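PDB 6J31: kcn28 from Kitasatospora, which has the two-domain GT-B fold and belongs, by its C-terminal domain, to the family of erythromycin biosynthesis protein CIII-like proteins. Local coordinates for residues A[291-294]-A[295-298]; A[341-345]-A[346-350]. All coordinates share one frame; numbering follows the deposited sequence.

Contact 1: A[291-294]-A[295-298]; sequences AVLE and QADV
A local backbone turn joins Val292 and Leu293 of helix 289-294 to Gln295 and Ala296, where the chain swings toward the inner strand 298-301 of the C-terminal domain. Two successive bonds of the i to i+3 kind tighten it. Gln295 N donates to Val292 O over 3.0 Å, with the donor standing above the carbonyl plane, and Ala296 N makes a weak bond of 3.2 Å to Leu293 O. The methyl of Ala296 lies alongside the last helical turn: its CB is 3.4 Å from Val292 O and 3.7 Å from Leu293 CA. Leu293 adds one branch, CD2, 4.2 Å from Ala296 CB, while its side chain also meets Leu232 of the neighbouring strand and Ser314 of helix 305-314. Gln295 has its CG 3.6 Å from Glu294 C, and the bend at its second torsion (chi2 -77°) keeps the amide end beside that peptide, NE2 4.1 Å from Glu294 O; the side chain also touches Trp221. Across the turn the polar bonding is all between backbone atoms and the side chains contribute van der Waals contact, so the change of direction is held by peptide geometry more than by side-chain chemistry.

Contact 2: A[341-345]-A[346-350]; sequences RRIDI and ATVTP
The carbonyl oxygen of Asp344 is gripped by two amides at once. Val348 N approaches Asp344 O to 2.8 Å and Thr347 N approaches the same oxygen to 3.2 Å, so that one acceptor takes an i to i+4 and an i to i+3 bond, both strongly bent and weak. The straighter bond comes from the side chain of the same residue: Ala346 N donates to Asp344 OD1 over 3.0 Å at an N-H...O angle of 153°, meeting the oxygen from well above the carboxylate plane. With CG swung opposite the backbone nitrogen (chi1 -169°), the carboxylate lies beside its own carbonyl carbon, on the course the chain takes next, which brings OD1 within reach of the Ala346 amide. Thr347 OG1 passes 3.7 Å from Asp344 CB and also forms a weak hydrogen bond with Arg352 of the following helix.

Apolar groups complete the turn. Val348 sets CG1 between its backbone nitrogen and carbonyl carbon (chi1 60°), which places this methyl 3.3 Å from Asp344 O and 3.4 Å from Ile345 O. Its second branch, CG2, reaches Ile343 CD1 at 4.0 Å, the two side chains crossing at a slant. Both residues also rest on Leu353 of helix 350-362, and Phe245 of helix 243-253 touches Val348 and Ile345.

A side-chain oxygen bonded to the amide two residues on defines an Asx turn, here coupled to a single helix-like turn of backbone. It forms the link from edge strand 340-342 to helix 350-362, a strand-to-helix connection of the Rossmann-like C-terminal domain of a GT-B protein.

The two contacts serve one six-stranded parallel sheet at different places: contact 1 leads out of a helix into the inner strand 298-301, contact 2 leads from the outermost strand 340-342 into a helix. Their centres are about 21 Å apart and their nearest atoms about 8 Å, without touching. Contact 1 is partly buried, with Val292 and Leu293 inside the domain, and relies on backbone bonds plus a few methyl contacts. Contact 2 lies at the surface, where a carboxylate takes part in the bonding and Ile343, with Val348, packs against helix 350-362. Both turns use short-range backbone bonds; the more exposed one adds a side-chain acceptor.

Contact 1: A[291-294]-A[295-298]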
ATOM      1  N   ALA A 291      -8.831 -14.776   5.547  1.00 55.49           N
ATOM      2  CA  ALA A 291      -9.383 -16.072   5.932  1.00 55.09           C
ATOM      3  C   ALA A 291      -8.543 -17.215   5.374  1.00 54.65           C
ATOM      4  O   ALA A 291      -8.268 -18.195   6.075  1.00 54.55           O
ATOM      5  CB  ALA A 291     -10.834 -16.188   5.467  1.00 54.54           C
ATOM      6  N   VAL A 292      -8.157 -17.126   4.099  1.00 53.72           N
ATOM      7  CA  VAL A 292      -7.331 -18.171   3.503  1.00 53.21           C
ATOM      8  C   VAL A 292      -5.955 -18.206   4.156  1.00 51.39           C
ATOM      9  O   VAL A 292      -5.408 -19.285   4.421  1.00 50.65           O
ATOM     10  CB  VAL A 292      -7.230 -17.968   1.980  1.00 53.32           C
ATOM     11  CG1 VAL A 292      -6.295 -19.000   1.363  1.00 54.58           C
ATOM     12  CG2 VAL A 292      -8.604 -18.054   1.348  1.00 53.16           C
ATOM     13  N   LEU A 293      -5.371 -17.034   4.427  1.00 50.43           N
ATOM     14  CA  LEU A 293      -4.063 -16.990   5.076  1.00 51.33           C
ATOM     15  C   LEU A 293      -4.105 -17.598   6.469  1.00 54.40           C
ATOM     16  O   LEU A 293      -3.086 -18.098   6.957  1.00 53.19           O
ATOM     17  CB  LEU A 293      -3.552 -15.552   5.141  1.00 48.68           C
ATOM     18  CG  LEU A 293      -3.203 -14.922   3.790  1.00 45.66           C
ATOM     19  CD1 LEU A 293      -2.697 -13.497   3.969  1.00 44.54           C
ATOM     20  CD2 LEU A 293      -2.195 -15.781   3.030  1.00 43.63           C
ATOM     21  N   GLU A 294      -5.276 -17.583   7.113  1.00 59.69           N
ATOM     22  CA  GLU A 294      -5.413 -18.203   8.426  1.00 65.77           C
ATOM     23  C   GLU A 294      -5.084 -19.688   8.380  1.00 65.16           C
ATOM     24  O   GLU A 294      -4.607 -20.250   9.372  1.00 65.71           O
ATOM     25  CB  GLU A 294      -6.833 -17.997   8.953  1.00 72.81           C
ATOM     26  CG  GLU A 294      -6.915 -17.333  10.316  1.00 79.13           C
ATOM     27  CD  GLU A 294      -8.343 -17.228  10.826  1.00 83.66           C
ATOM     28  OE1 GLU A 294      -9.082 -16.337  10.351  1.00 84.72           O
ATOM     29  OE2 GLU A 294      -8.726 -18.034  11.701  1.00 86.25           O
ATOM     30  N   GLN A 295      -5.330 -20.336   7.242  1.00 64.26           N
ATOM     31  CA  GLN A 295      -5.093 -21.763   7.081  1.00 63.73           C
ATOM     32  C   GLN A 295      -3.966 -22.046   6.095  1.00 60.13           C
ATOM     33  O   GLN A 295      -3.739 -23.208   5.743  1.00 60.32           O
ATOM     34  CB  GLN A 295      -6.374 -22.457   6.607  1.00 66.83           C
ATOM     35  CG  GLN A 295      -7.642 -22.034   7.341  1.00 69.52           C
ATOM     36  CD  GLN A 295      -7.781 -22.654   8.716  1.00 72.16           C
ATOM     37  OE1 GLN A 295      -7.397 -23.802   8.936  1.00 73.19           O
ATOM     38  NE2 GLN A 295      -8.342 -21.895   9.650  1.00 73.06           N
ATOM     39  N   ALA A 296      -3.269 -21.012   5.633  1.00 56.38           N
ATOM     40  CA  ALA A 296      -2.261 -21.167   4.595  1.00 54.34           C
ATOM     41  C   ALA A 296      -0.905 -21.570   5.166  1.00 53.35           C
ATOM     42  O   ALA A 296      -0.521 -21.178   6.273  1.00 51.85           O
ATOM     43  CB  ALA A 296      -2.119 -19.872   3.795  1.00 52.66           C
ATOM     44  N   ASP A 297      -0.171 -22.356   4.379  1.00 53.11           N
ATOM     45  CA  ASP A 297       1.207 -22.702   4.691  1.00 54.04           C
ATOM     46  C   ASP A 297       2.215 -21.940   3.842  1.00 52.19           C
ATOM     47  O   ASP A 297       3.387 -21.861   4.223  1.00 51.30           O
ATOM     48  CB  ASP A 297       1.422 -24.212   4.519  1.00 55.86           C
ATOM     49  CG  ASP A 297       0.559 -25.036   5.467  1.00 56.46           C
ATOM     50  OD1 ASP A 297       0.907 -25.119   6.663  1.00 56.44           O
ATOM     51  OD2 ASP A 297      -0.468 -25.597   5.026  1.00 56.39           O
ATOM     52  N   VAL A 298       1.788 -21.382   2.710  1.00 50.20           N
ATOM     53  CA  VAL A 298       2.631 -20.523   1.888  1.00 49.16           C
ATOM     54  C   VAL A 298       1.721 -19.569   1.129  1.00 47.43           C
ATOM     55  O   VAL A 298       0.547 -19.862   0.892  1.00 46.99           O
ATOM     56  CB  VAL A 298       3.541 -21.326   0.925  1.00 49.40           C
ATOM     57  CG1 VAL A 298       2.745 -21.872  -0.230  1.00 50.00           C
ATOM     58  CG2 VAL A 298       4.678 -20.452   0.416  1.00 47.96           C
TER

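Contact 2: A[341-345]-A[346-350]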
ATOM      1  N   ARG A 341      11.100 -16.175  -0.508  1.00 51.94           N
ATOM      2  CA  ARG A 341      11.911 -16.513  -1.667  1.00 55.86           C
ATOM      3  C   ARG A 341      11.438 -15.641  -2.822  1.00 55.80           C
ATOM      4  O   ARG A 341      10.232 -15.437  -2.993  1.00 54.46           O
ATOM      5  CB  ARG A 341      11.751 -17.992  -2.042  1.00 59.84           C
ATOM      6  CG  ARG A 341      12.463 -18.998  -1.134  1.00 63.63           C
ATOM      7  CD  ARG A 341      13.610 -19.733  -1.808  1.00 67.04           C
ATOM      8  NE  ARG A 341      13.882 -21.011  -1.147  1.00 70.64           N
ATOM      9  CZ  ARG A 341      14.307 -21.157   0.105  1.00 73.39           C
ATOM     10  NH1 ARG A 341      14.522 -20.098   0.875  1.00 74.36           N
ATOM     11  NH2 ARG A 341      14.512 -22.376   0.589  1.00 74.37           N
ATOM     12  N   ARG A 342      12.374 -15.110  -3.602  1.00 56.96           N
ATOM     13  CA  ARG A 342      12.033 -14.268  -4.742  1.00 58.33           C
ATOM     14  C   ARG A 342      12.122 -15.062  -6.043  1.00 61.08           C
ATOM     15  O   ARG A 342      13.060 -15.838  -6.245  1.00 63.42           O
ATOM     16  CB  ARG A 342      12.949 -13.043  -4.798  1.00 57.09           C
ATOM     17  CG  ARG A 342      12.653 -12.076  -5.932  1.00 55.23           C
ATOM     18  CD  ARG A 342      13.501 -10.821  -5.802  1.00 54.12           C
ATOM     19  NE  ARG A 342      13.288  -9.890  -6.907  1.00 53.57           N
ATOM     20  CZ  ARG A 342      13.708  -8.628  -6.916  1.00 52.59           C
ATOM     21  NH1 ARG A 342      14.369  -8.138  -5.876  1.00 52.11           N
ATOM     22  NH2 ARG A 342      13.467  -7.854  -7.967  1.00 51.51           N
ATOM     23  N   ILE A 343      11.130 -14.875  -6.919  1.00 62.56           N
ATOM     24  CA  ILE A 343      11.096 -15.517  -8.229  1.00 63.90           C
ATOM     25  C   ILE A 343      10.696 -14.493  -9.285  1.00 69.44           C
ATOM     26  O   ILE A 343      10.151 -13.431  -8.981  1.00 68.23           O
ATOM     27  CB  ILE A 343      10.128 -16.720  -8.286  1.00 60.39           C
ATOM     28  CG1 ILE A 343       8.678 -16.243  -8.183  1.00 58.50           C
ATOM     29  CG2 ILE A 343      10.446 -17.725  -7.194  1.00 60.12           C
ATOM     30  CD1 ILE A 343       7.668 -17.349  -8.365  1.00 57.43           C
ATOM     31  N   ASP A 344      10.984 -14.827 -10.541  1.00 76.86           N
ATOM     32  CA  ASP A 344      10.563 -14.039 -11.695  1.00 83.14           C
ATOM     33  C   ASP A 344       9.515 -14.830 -12.467  1.00 88.15           C
ATOM     34  O   ASP A 344       9.781 -15.957 -12.899  1.00 88.86           O
ATOM     35  CB  ASP A 344      11.748 -13.693 -12.601  1.00 84.69           C
ATOM     36  CG  ASP A 344      11.398 -12.653 -13.666  1.00 85.57           C
ATOM     37  OD1 ASP A 344      10.209 -12.511 -14.023  1.00 85.53           O
ATOM     38  OD2 ASP A 344      12.325 -11.974 -14.157  1.00 86.12           O
ATOM     39  N   ILE A 345       8.330 -14.236 -12.639  1.00 91.93           N
ATOM     40  CA  ILE A 345       7.226 -14.918 -13.312  1.00 96.02           C
ATOM     41  C   ILE A 345       7.606 -15.303 -14.735  1.00 97.04           C
ATOM     42  O   ILE A 345       7.189 -16.355 -15.238  1.00 98.25           O
ATOM     43  CB  ILE A 345       5.964 -14.034 -13.279  1.00 97.93           C
ATOM     44  CG1 ILE A 345       5.092 -14.397 -12.079  1.00 99.03           C
ATOM     45  CG2 ILE A 345       5.170 -14.142 -14.578  1.00 98.40           C
ATOM     46  CD1 ILE A 345       3.796 -13.646 -12.039  1.00 99.24           C
ATOM     47  N   ALA A 346       8.413 -14.474 -15.402  1.00 95.99           N
ATOM     48  CA  ALA A 346       8.805 -14.764 -16.778  1.00 94.50           C
ATOM     49  C   ALA A 346       9.652 -16.029 -16.861  1.00 92.10           C
ATOM     50  O   ALA A 346       9.440 -16.865 -17.747  1.00 93.09           O
ATOM     51  CB  ALA A 346       9.560 -13.574 -17.368  1.00 94.71           C
ATOM     52  N   THR A 347      10.613 -16.188 -15.955  1.00 88.29           N
ATOM     53  CA  THR A 347      11.598 -17.256 -16.051  1.00 85.89           C
ATOM     54  C   THR A 347      11.383 -18.396 -15.062  1.00 84.25           C
ATOM     55  O   THR A 347      12.182 -19.338 -15.055  1.00 84.25           O
ATOM     56  CB  THR A 347      13.007 -16.677 -15.876  1.00 85.72           C
ATOM     57  OG1 THR A 347      13.259 -16.432 -14.486  1.00 85.29           O
ATOM     58  CG2 THR A 347      13.143 -15.375 -16.648  1.00 85.90           C
ATOM     59  N   VAL A 348      10.345 -18.346 -14.224  1.00 82.91           N
ATOM     60  CA  VAL A 348      10.158 -19.381 -13.213  1.00 81.35           C
ATOM     61  C   VAL A 348       9.748 -20.697 -13.870  1.00 81.33           C
ATOM     62  O   VAL A 348       8.936 -20.727 -14.804  1.00 81.31           O
ATOM     63  CB  VAL A 348       9.142 -18.931 -12.146  1.00 80.01           C
ATOM     64  CG1 VAL A 348       7.778 -18.632 -12.763  1.00 79.54           C
ATOM     65  CG2 VAL A 348       9.042 -19.968 -11.031  1.00 79.57           C
ATOM     66  N   THR A 349      10.339 -21.818 -13.378  1.00 81.49           N
ATOM     67  CA  THR A 349      10.194 -23.213 -13.764  1.00 82.54           C
ATOM     68  C   THR A 349       9.263 -23.947 -12.799  1.00 84.02           C
ATOM     69  O   THR A 349       9.155 -23.567 -11.628  1.00 83.93           O
ATOM     70  CB  THR A 349      11.587 -23.873 -13.774  1.00 81.44           C
ATOM     71  OG1 THR A 349      12.238 -23.604 -15.021  1.00 81.40           O
ATOM     72  CG2 THR A 349      11.544 -25.380 -13.527  1.00 81.19           C
ATOM     73  N   PRO A 350       8.551 -24.989 -13.256  1.00 86.58           N
ATOM     74  CA  PRO A 350       7.702 -25.753 -12.322  1.00 88.20           C
ATOM     75  C   PRO A 350       8.453 -26.340 -11.135  1.00 90.22           C
ATOM     76  O   PRO A 350       7.948 -26.275 -10.008  1.00 89.89           O
ATOM     77  CB  PRO A 350       7.104 -26.844 -13.223  1.00 87.88           C
ATOM     78  CG  PRO A 350       7.044 -26.200 -14.565  1.00 87.18           C
ATOM     79  CD  PRO A 350       8.283 -25.350 -14.661  1.00 87.06           C
TER